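Local coordinates for uncharacterized protein (Deinococcus radiodurans, PDB 3GG7) that is of unknown function but binds manganese and, as a TatD-type metal-dependent hydrolase, probably cleaves ester bonds, at residues H60-S65 / P93-T98; E131-L136 / L163-S168; A181-M186 / E217-I222. All coordinates share one frame; numbering follows the deposited sequence. Where two conformers were deposited one is given.

Contact 1 (H60-S65 / P93-T98)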
loop_
_atom_site.group_PDB
_atom_site.type_symbol
_atom_site.label_atom_id
_atom_site.label_comp_id
_atom_site.label_asym_id
_atom_site.label_seq_id
_atom_site.Cartn_x
_atom_site.Cartn_y
_atom_site.Cartn_z
ATOM N N HIS A 60 -4.049 -2.134 10.421
ATOM C CA HIS A 60 -4.473 -3.140 9.436
ATOM C C HIS A 60 -5.826 -3.710 9.851
ATOM O O HIS A 60 -6.046 -4.021 11.029
ATOM C CB HIS A 60 -3.408 -4.225 9.396
ATOM C CG HIS A 60 -3.543 -5.188 8.265
ATOM N ND1 HIS A 60 -4.608 -6.062 8.161
ATOM C CD2 HIS A 60 -2.724 -5.458 7.221
ATOM C CE1 HIS A 60 -4.435 -6.828 7.096
ATOM N NE2 HIS A 60 -3.309 -6.471 6.497
ATOM N N PRO A 61 -6.739 -3.876 8.901
ATOM C CA PRO A 61 -8.079 -4.334 9.293
ATOM C C PRO A 61 -8.090 -5.671 10.033
ATOM O O PRO A 61 -8.983 -5.911 10.839
ATOM C CB PRO A 61 -8.840 -4.398 7.960
ATOM C CG PRO A 61 -7.813 -4.314 6.910
ATOM C CD PRO A 61 -6.673 -3.544 7.469
ATOM N N GLU A 62 -7.101 -6.521 9.787
ATOM C CA GLU A 62 -7.068 -7.823 10.433
ATOM C C GLU A 62 -6.750 -7.749 11.920
ATOM O O GLU A 62 -6.975 -8.731 12.633
ATOM C CB GLU A 62 -6.084 -8.779 9.757
ATOM C CG GLU A 62 -6.149 -10.170 10.382
ATOM C CD GLU A 62 -5.199 -11.161 9.801
ATOM O OE1 GLU A 62 -4.715 -10.950 8.666
ATOM O OE2 GLU A 62 -4.951 -12.164 10.505
ATOM N N VAL A 63 -6.247 -6.616 12.413
ATOM C CA VAL A 63 -5.868 -6.530 13.828
ATOM C C VAL A 63 -6.635 -5.485 14.640
ATOM O O VAL A 63 -6.320 -5.238 15.795
ATOM C CB VAL A 63 -4.331 -6.382 14.011
ATOM C CG1 VAL A 63 -3.604 -7.501 13.287
ATOM C CG2 VAL A 63 -3.822 -5.018 13.517
ATOM N N VAL A 64 -7.668 -4.897 14.046
ATOM C CA VAL A 64 -8.421 -3.851 14.729
ATOM C C VAL A 64 -9.120 -4.270 16.003
ATOM O O VAL A 64 -9.281 -3.419 16.882
ATOM C CB VAL A 64 -9.469 -3.168 13.787
ATOM C CG1 VAL A 64 -8.758 -2.472 12.674
ATOM C CG2 VAL A 64 -10.477 -4.176 13.314
ATOM N N SER A 65 -9.526 -5.534 16.121
ATOM C CA SER A 65 -10.154 -6.034 17.345
ATOM C C SER A 65 -9.084 -6.314 18.384
ATOM O O SER A 65 -9.122 -5.801 19.508
ATOM C CB SER A 65 -10.959 -7.316 17.080
ATOM O OG SER A 65 -11.580 -7.794 18.268
ATOM N N PRO A 93 -14.933 -13.748 5.217
ATOM C CA PRO A 93 -15.855 -14.263 6.221
ATOM C C PRO A 93 -15.247 -14.437 7.622
ATOM O O PRO A 93 -15.925 -14.191 8.622
ATOM C CB PRO A 93 -16.275 -15.622 5.645
ATOM C CG PRO A 93 -16.168 -15.464 4.189
ATOM C CD PRO A 93 -15.012 -14.493 3.956
ATOM N N SER A 94 -13.988 -14.842 7.709
ATOM C CA SER A 94 -13.389 -15.081 9.012
ATOM C C SER A 94 -13.225 -13.806 9.848
ATOM O O SER A 94 -13.090 -13.892 11.069
ATOM C CB SER A 94 -12.044 -15.793 8.869
ATOM O OG SER A 94 -11.088 -14.967 8.257
ATOM N N LEU A 95 -13.247 -12.635 9.209
ATOM C CA LEU A 95 -13.144 -11.347 9.904
ATOM C C LEU A 95 -14.483 -10.620 10.047
ATOM O O LEU A 95 -14.554 -9.502 10.541
ATOM C CB LEU A 95 -12.165 -10.461 9.134
ATOM C CG LEU A 95 -10.746 -11.023 8.988
ATOM C CD1 LEU A 95 -9.893 -10.076 8.119
ATOM C CD2 LEU A 95 -10.077 -11.221 10.337
ATOM N N ARG A 96 -15.566 -11.269 9.630
ATOM C CA ARG A 96 -16.843 -10.589 9.471
ATOM C C ARG A 96 -17.437 -10.094 10.804
ATOM O O ARG A 96 -18.159 -9.092 10.843
ATOM C CB ARG A 96 -17.800 -11.527 8.745
ATOM C CG ARG A 96 -19.118 -10.905 8.302
ATOM C CD ARG A 96 -19.689 -11.678 7.141
ATOM N NE ARG A 96 -18.855 -11.548 5.946
ATOM C CZ ARG A 96 -18.841 -12.386 4.907
ATOM N NH1 ARG A 96 -19.629 -13.456 4.888
ATOM N NH2 ARG A 96 -18.032 -12.156 3.875
ATOM N N GLY A 97 -17.146 -10.812 11.884
ATOM C CA GLY A 97 -17.566 -10.399 13.210
ATOM C C GLY A 97 -16.895 -9.120 13.683
ATOM O O GLY A 97 -17.378 -8.461 14.607
ATOM N N THR A 98 -15.783 -8.756 13.045
ATOM C CA THR A 98 -15.102 -7.497 13.349
ATOM C C THR A 98 -15.482 -6.328 12.429
ATOM O O THR A 98 -14.894 -5.244 12.527
ATOM C CB THR A 98 -13.576 -7.678 13.307
ATOM O OG1 THR A 98 -13.111 -7.773 11.944
ATOM C CG2 THR A 98 -13.166 -8.920 14.108
HETATM O O HOH W 1 -10.383 -8.063 11.809
#
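Three groups grip the hydroxyl of T98, one of them a water that links it to the carbonyl O of P61. OG1 of T98 gives its proton to O of L95 at 2.7 Å, in the carbonyl plane and on a lone pair. It also accepts from the side-chain amide of Q102 and from the water, which sits 2.7 Å from T98 OG1 and donates its other hydrogen to P61 O. The first torsion (chi1 75°) sets OG1 between the backbone N and the carbonyl carbon and leaves CG2 beside the backbone N, where it meets CB of S65. A valine in its place would lose the hydroxyl and would probably leave the bridging water without its anchor and the Q102 amide without its acceptor. These are beta-alpha loops of a TIM barrel, following strands 53-55 and 83-88, and T98 stands at the N-cap position of helix 99-115. Direct contact is sparse and apolar: the side chains of L95 and E62 cross at about a right angle, CD2 of L95 lying 4.1 Å from E62 CG. E62 and S65 are modelled in two conformers, making both touches doubtful. V63 N bonds to H60 O, closing a turn that suits the fixed phi of P61 (-58°); E62 N donates to ND1 of H60 at 3.0 Å, in the ring plane, and that ring meets H124, a predicted metal ligand.

Contact 2 (E131-L136 / L163-S168)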
loop_
_atom_site.group_PDB
_atom_site.type_symbol
_atom_site.label_atom_id
_atom_site.label_comp_id
_atom_site.label_asym_id
_atom_site.label_seq_id
_atom_site.Cartn_x
_atom_site.Cartn_y
_atom_site.Cartn_z
ATOM N N GLU A 131 -17.076 -1.155 -0.526
ATOM C CA GLU A 131 -17.209 -0.474 0.757
ATOM C C GLU A 131 -16.056 0.498 0.968
ATOM O O GLU A 131 -16.250 1.594 1.459
ATOM C CB GLU A 131 -17.290 -1.472 1.917
ATOM C CG GLU A 131 -18.571 -2.350 1.928
ATOM C CD GLU A 131 -18.675 -3.335 0.778
ATOM O OE1 GLU A 131 -17.670 -4.007 0.438
ATOM O OE2 GLU A 131 -19.801 -3.452 0.198
ATOM N N VAL A 132 -14.858 0.091 0.571
ATOM C CA VAL A 132 -13.707 1.012 0.625
ATOM C C VAL A 132 -13.970 2.255 -0.241
ATOM O O VAL A 132 -13.755 3.382 0.192
ATOM C CB VAL A 132 -12.382 0.312 0.254
ATOM C CG1 VAL A 132 -11.276 1.348 -0.035
ATOM C CG2 VAL A 132 -11.964 -0.635 1.403
ATOM N N LEU A 133 -14.484 2.026 -1.449
ATOM C CA LEU A 133 -14.773 3.144 -2.338
ATOM C C LEU A 133 -15.863 4.054 -1.782
ATOM O O LEU A 133 -15.770 5.273 -1.914
ATOM C CB LEU A 133 -15.126 2.647 -3.734
ATOM C CG LEU A 133 -13.997 1.934 -4.486
ATOM C CD1 LEU A 133 -14.424 1.500 -5.859
ATOM C CD2 LEU A 133 -12.784 2.825 -4.577
ATOM N N ASN A 134 -16.878 3.491 -1.138
ATOM C CA ASN A 134 -17.916 4.316 -0.487
ATOM C C ASN A 134 -17.275 5.211 0.572
ATOM O O ASN A 134 -17.564 6.416 0.677
ATOM C CB ASN A 134 -19.029 3.446 0.123
ATOM C CG ASN A 134 -19.891 2.777 -0.939
ATOM O OD1 ASN A 134 -19.911 3.213 -2.074
ATOM N ND2 ASN A 134 -20.564 1.696 -0.573
ATOM N N CYS A 135 -16.337 4.642 1.333
ATOM C CA CYS A 135 -15.653 5.417 2.386
ATOM C C CYS A 135 -14.812 6.529 1.795
ATOM O O CYS A 135 -14.776 7.608 2.336
ATOM C CB CYS A 135 -14.760 4.518 3.273
ATOM S SG CYS A 135 -15.640 3.349 4.314
ATOM N N LEU A 136 -14.101 6.242 0.713
ATOM C CA LEU A 136 -13.241 7.237 0.084
ATOM C C LEU A 136 -14.098 8.336 -0.540
ATOM O O LEU A 136 -13.741 9.510 -0.467
ATOM C CB LEU A 136 -12.362 6.610 -0.983
ATOM C CG LEU A 136 -11.270 5.687 -0.437
ATOM C CD1 LEU A 136 -10.545 4.991 -1.575
ATOM C CD2 LEU A 136 -10.296 6.459 0.446
ATOM N N LEU A 163 -12.840 7.937 -8.948
ATOM C CA LEU A 163 -12.679 8.561 -7.645
ATOM C C LEU A 163 -11.250 9.072 -7.369
ATOM O O LEU A 163 -10.963 9.579 -6.272
ATOM C CB LEU A 163 -13.085 7.576 -6.536
ATOM C CG LEU A 163 -14.598 7.341 -6.450
ATOM C CD1 LEU A 163 -14.893 6.104 -5.613
ATOM C CD2 LEU A 163 -15.305 8.566 -5.878
ATOM N N GLY A 164 -10.360 8.933 -8.340
ATOM C CA GLY A 164 -8.992 9.435 -8.205
ATOM C C GLY A 164 -8.030 8.486 -7.509
ATOM O O GLY A 164 -6.977 8.927 -7.000
ATOM N N CYS A 165 -8.359 7.192 -7.483
ATOM C CA CYS A 165 -7.453 6.215 -6.868
ATOM C C CYS A 165 -6.251 5.971 -7.741
ATOM O O CYS A 165 -6.319 6.050 -8.988
ATOM C CB CYS A 165 -8.138 4.876 -6.619
ATOM S SG CYS A 165 -9.412 4.905 -5.350
ATOM N N TRP A 166 -5.133 5.687 -7.063
ATOM C CA TRP A 166 -3.937 5.106 -7.654
ATOM C C TRP A 166 -3.881 3.622 -7.300
ATOM O O TRP A 166 -4.719 3.157 -6.532
ATOM C CB TRP A 166 -2.677 5.803 -7.140
ATOM C CG TRP A 166 -2.529 7.255 -7.521
ATOM C CD1 TRP A 166 -3.449 8.249 -7.398
ATOM C CD2 TRP A 166 -1.357 7.852 -8.034
ATOM N NE1 TRP A 166 -2.922 9.444 -7.832
ATOM C CE2 TRP A 166 -1.629 9.224 -8.218
ATOM C CE3 TRP A 166 -0.093 7.353 -8.370
ATOM C CZ2 TRP A 166 -0.687 10.108 -8.730
ATOM C CZ3 TRP A 166 0.849 8.244 -8.860
ATOM C CH2 TRP A 166 0.531 9.596 -9.060
ATOM N N PHE A 167 -2.910 2.886 -7.840
ATOM C CA PHE A 167 -2.814 1.453 -7.670
ATOM C C PHE A 167 -1.388 1.028 -7.506
ATOM O O PHE A 167 -0.544 1.452 -8.282
ATOM C CB PHE A 167 -3.436 0.735 -8.896
ATOM C CG PHE A 167 -4.805 1.227 -9.206
ATOM C CD1 PHE A 167 -5.919 0.645 -8.595
ATOM C CD2 PHE A 167 -4.986 2.335 -10.017
ATOM C CE1 PHE A 167 -7.182 1.140 -8.819
ATOM C CE2 PHE A 167 -6.251 2.854 -10.238
ATOM C CZ PHE A 167 -7.357 2.238 -9.648
ATOM N N SER A 168 -1.111 0.178 -6.516
ATOM C CA SER A 168 0.174 -0.462 -6.439
ATOM C C SER A 168 -0.023 -1.939 -6.717
ATOM O O SER A 168 -0.864 -2.599 -6.127
ATOM C CB SER A 168 0.900 -0.174 -5.096
ATOM O OG SER A 168 0.134 -0.573 -3.966
#
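C165 sets its sulfur against two leucines of helix 129-138: SG lies 3.9 Å from CD1 of L136 and 4.0 Å from CD2 of L133. All three residues are buried, and cysteine suits the spot because its short, weakly polar side chain fits against the methyls of two leucines without asking for a hydrogen bond. Its SG is anti to the carbonyl carbon (chi1 -68°), which aims the sulfur at the helix while the chain turns into the strand. This part of the contact is enclosed on the inside of the protein. At the solvent side stands L163, only partly exposed, which touches through CD1 alone: that methyl comes to 3.9 Å from CB of L133 and 4.0 Å from L133 CD2, the two side chains crossing obliquely. Next to L133 in the helix, N134 is exposed, a polar residue suited to the surface, with OD1 bonded to R159. Between L163 and C165, G164 ends helix 154-162 in a Schellman motif; its positive phi (85°) would jam a side chain against the preceding carbonyl O, so glycine belongs here. The contact thus lies just before barrel strand 166-169, which pairs in parallel with strand 143-148: L136 also rests on P145 of that strand, L133 on R159 and A160 of helix 154-162, and on another side of helix 129-138 C135 packs against helix 99-115.

Contact 3 (A181-M186 / E217-I222)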
loop_
_atom_site.group_PDB
_atom_site.type_symbol
_atom_site.label_atom_id
_atom_site.label_comp_id
_atom_site.label_asym_id
_atom_site.label_seq_id
_atom_site.Cartn_x
_atom_site.Cartn_y
_atom_site.Cartn_z
ATOM N N ALA A 181 -5.669 -8.157 -16.819
ATOM C CA ALA A 181 -6.842 -7.447 -17.304
ATOM C C ALA A 181 -7.151 -6.210 -16.473
ATOM O O ALA A 181 -7.536 -5.175 -17.009
ATOM C CB ALA A 181 -8.057 -8.388 -17.333
ATOM N N LEU A 182 -6.999 -6.317 -15.159
ATOM C CA LEU A 182 -7.174 -5.155 -14.297
ATOM C C LEU A 182 -6.126 -4.076 -14.627
ATOM O O LEU A 182 -6.437 -2.915 -14.784
ATOM C CB LEU A 182 -7.102 -5.574 -12.816
ATOM C CG LEU A 182 -8.305 -6.333 -12.226
ATOM C CD1 LEU A 182 -7.967 -6.926 -10.852
ATOM C CD2 LEU A 182 -9.487 -5.386 -12.140
ATOM N N ILE A 183 -4.873 -4.490 -14.740
ATOM C CA ILE A 183 -3.780 -3.556 -15.077
ATOM C C ILE A 183 -4.027 -2.816 -16.398
ATOM O O ILE A 183 -3.820 -1.610 -16.483
ATOM C CB ILE A 183 -2.419 -4.301 -15.076
ATOM C CG1 ILE A 183 -2.042 -4.730 -13.637
ATOM C CG2 ILE A 183 -1.313 -3.429 -15.716
ATOM C CD1 ILE A 183 -0.855 -5.697 -13.539
ATOM N N ARG A 184 -4.539 -3.523 -17.411
ATOM C CA ARG A 184 -4.841 -2.871 -18.694
ATOM C C ARG A 184 -5.875 -1.731 -18.612
ATOM O O ARG A 184 -5.833 -0.793 -19.424
ATOM C CB ARG A 184 -5.265 -3.897 -19.749
ATOM C CG ARG A 184 -4.134 -4.784 -20.180
ATOM C CD ARG A 184 -4.492 -5.607 -21.390
ATOM N NE ARG A 184 -3.750 -6.862 -21.346
ATOM C CZ ARG A 184 -4.210 -8.003 -20.844
ATOM N NH1 ARG A 184 -5.449 -8.107 -20.365
ATOM N NH2 ARG A 184 -3.424 -9.065 -20.847
ATOM N N SER A 185 -6.779 -1.784 -17.631
ATOM C CA SER A 185 -7.744 -0.702 -17.410
ATOM C C SER A 185 -7.228 0.506 -16.597
ATOM O O SER A 185 -7.864 1.573 -16.560
ATOM C CB SER A 185 -9.015 -1.265 -16.774
ATOM O OG SER A 185 -9.651 -2.114 -17.709
ATOM N N MET A 186 -6.054 0.353 -15.993
ATOM C CA MET A 186 -5.489 1.391 -15.142
ATOM C C MET A 186 -4.738 2.424 -15.980
ATOM O O MET A 186 -3.962 2.050 -16.866
ATOM C CB MET A 186 -4.499 0.757 -14.142
ATOM C CG MET A 186 -5.103 -0.221 -13.145
ATOM S SD MET A 186 -3.824 -1.006 -12.079
ATOM C CE MET A 186 -4.823 -2.134 -11.142
ATOM N N GLU A 217 9.266 -6.253 -14.837
ATOM C CA GLU A 217 9.335 -7.152 -15.993
ATOM C C GLU A 217 7.930 -7.540 -16.442
ATOM O O GLU A 217 7.631 -7.511 -17.644
ATOM C CB GLU A 217 10.182 -8.384 -15.671
ATOM C CG GLU A 217 11.668 -8.031 -15.525
ATOM C CD GLU A 217 12.525 -9.159 -14.968
ATOM O OE1 GLU A 217 11.964 -10.157 -14.460
ATOM O OE2 GLU A 217 13.776 -9.034 -15.029
ATOM N N GLY A 218 7.054 -7.866 -15.491
ATOM C CA GLY A 218 5.649 -8.177 -15.807
ATOM C C GLY A 218 4.915 -7.036 -16.504
ATOM O O GLY A 218 4.168 -7.251 -17.477
ATOM N N LEU A 219 5.100 -5.819 -16.004
ATOM C CA LEU A 219 4.502 -4.637 -16.613
ATOM C C LEU A 219 5.084 -4.346 -18.001
ATOM O O LEU A 219 4.375 -3.846 -18.879
ATOM C CB LEU A 219 4.696 -3.407 -15.721
ATOM C CG LEU A 219 3.782 -3.288 -14.499
ATOM C CD1 LEU A 219 4.217 -2.069 -13.630
ATOM C CD2 LEU A 219 2.313 -3.175 -14.918
ATOM N N SER A 220 6.374 -4.605 -18.185
ATOM C CA SER A 220 7.019 -4.455 -19.503
ATOM C C SER A 220 6.257 -5.283 -20.546
ATOM O O SER A 220 6.004 -4.817 -21.664
ATOM C CB SER A 220 8.493 -4.896 -19.429
ATOM O OG SER A 220 9.118 -4.899 -20.706
ATOM N N LYS A 221 5.879 -6.498 -20.167
ATOM C CA LYS A 221 5.161 -7.410 -21.064
ATOM C C LYS A 221 3.728 -6.953 -21.323
ATOM O O LYS A 221 3.254 -6.958 -22.471
ATOM C CB LYS A 221 5.138 -8.820 -20.476
ATOM C CG LYS A 221 6.484 -9.508 -20.391
ATOM C CD LYS A 221 6.315 -10.898 -19.776
ATOM C CE LYS A 221 7.633 -11.666 -19.677
ATOM N NZ LYS A 221 7.466 -13.128 -19.976
ATOM N N ILE A 222 3.028 -6.572 -20.256
ATOM C CA ILE A 222 1.646 -6.135 -20.364
ATOM C C ILE A 222 1.527 -4.821 -21.131
ATOM O O ILE A 222 0.650 -4.682 -21.990
ATOM C CB ILE A 222 0.985 -6.001 -18.971
ATOM C CG1 ILE A 222 0.892 -7.368 -18.302
ATOM C CG2 ILE A 222 -0.405 -5.423 -19.098
ATOM C CD1 ILE A 222 0.588 -7.320 -16.815
HETATM O O HOH W 2 -1.274 -6.818 -22.576
#
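In the outer helical layer of the TIM barrel, helix 177-185, which leads into the last parallel strand, 191-193, meets helix 212-223, which follows that strand. I183 and I222 are the main residues where they touch. The axes of 181-185 and 217-222 come within 11.0 Å at a steep crossing of -71°, so the two helices touch through a few side chains instead of running along each other. I183, buried, carries two branches into the joint. Its CG2, anti to the backbone N, meets CD2 of L219 at 3.7 Å and CG2 of I222 at 4.0 Å, while its CD1 abuts CD1 of I222 at 3.9 Å. In both pairings the side chains cross at about a right angle. The isoleucines fit because each forks at CB and so offers two arms: CG2 of I183 serves both neighbours, and CD1 meets I222 again. V174 of helix 171-174 touches both I183 and I222 and so joins the apolar cluster, and L219 also rests on T193 of the barrel strand. Toward the surface the chemistry changes. The exposed R184 crosses I222 at about a right angle, CG 3.9 Å from I222 CG2, and its chain then runs extended from CG to NE. An arginine serves such a margin well, touching the apolar neighbour with a methylene and keeping its polar end for water. A water at the guanidinium edge, in its plane, accepts from NE of R184 at 2.8 Å and donates to the carbonyl O of I222 at 2.9 Å.

In the fold
From the N terminus the three contacts follow one another in series; none nests in or crosses another. Contact 1 closes a loop holding helix 72-77 and strand 83-88, joining two beta-alpha loops near the metal-binding centre. Contact 2 then closes one round strand 143-148 and helix 154-162, tying helix 129-138 to the start of strand 166-169. Contact 3 closes the last, containing strand 191-193, and links two helices of the outer layer away from the annotated sites. Contacts 2 and 3 touch where CB of F167 packs 3.6 Å from SD of M186, whereas contact 1 stands apart, its centre about 20 Å from that of contact 2 and 31 Å from that of contact 3.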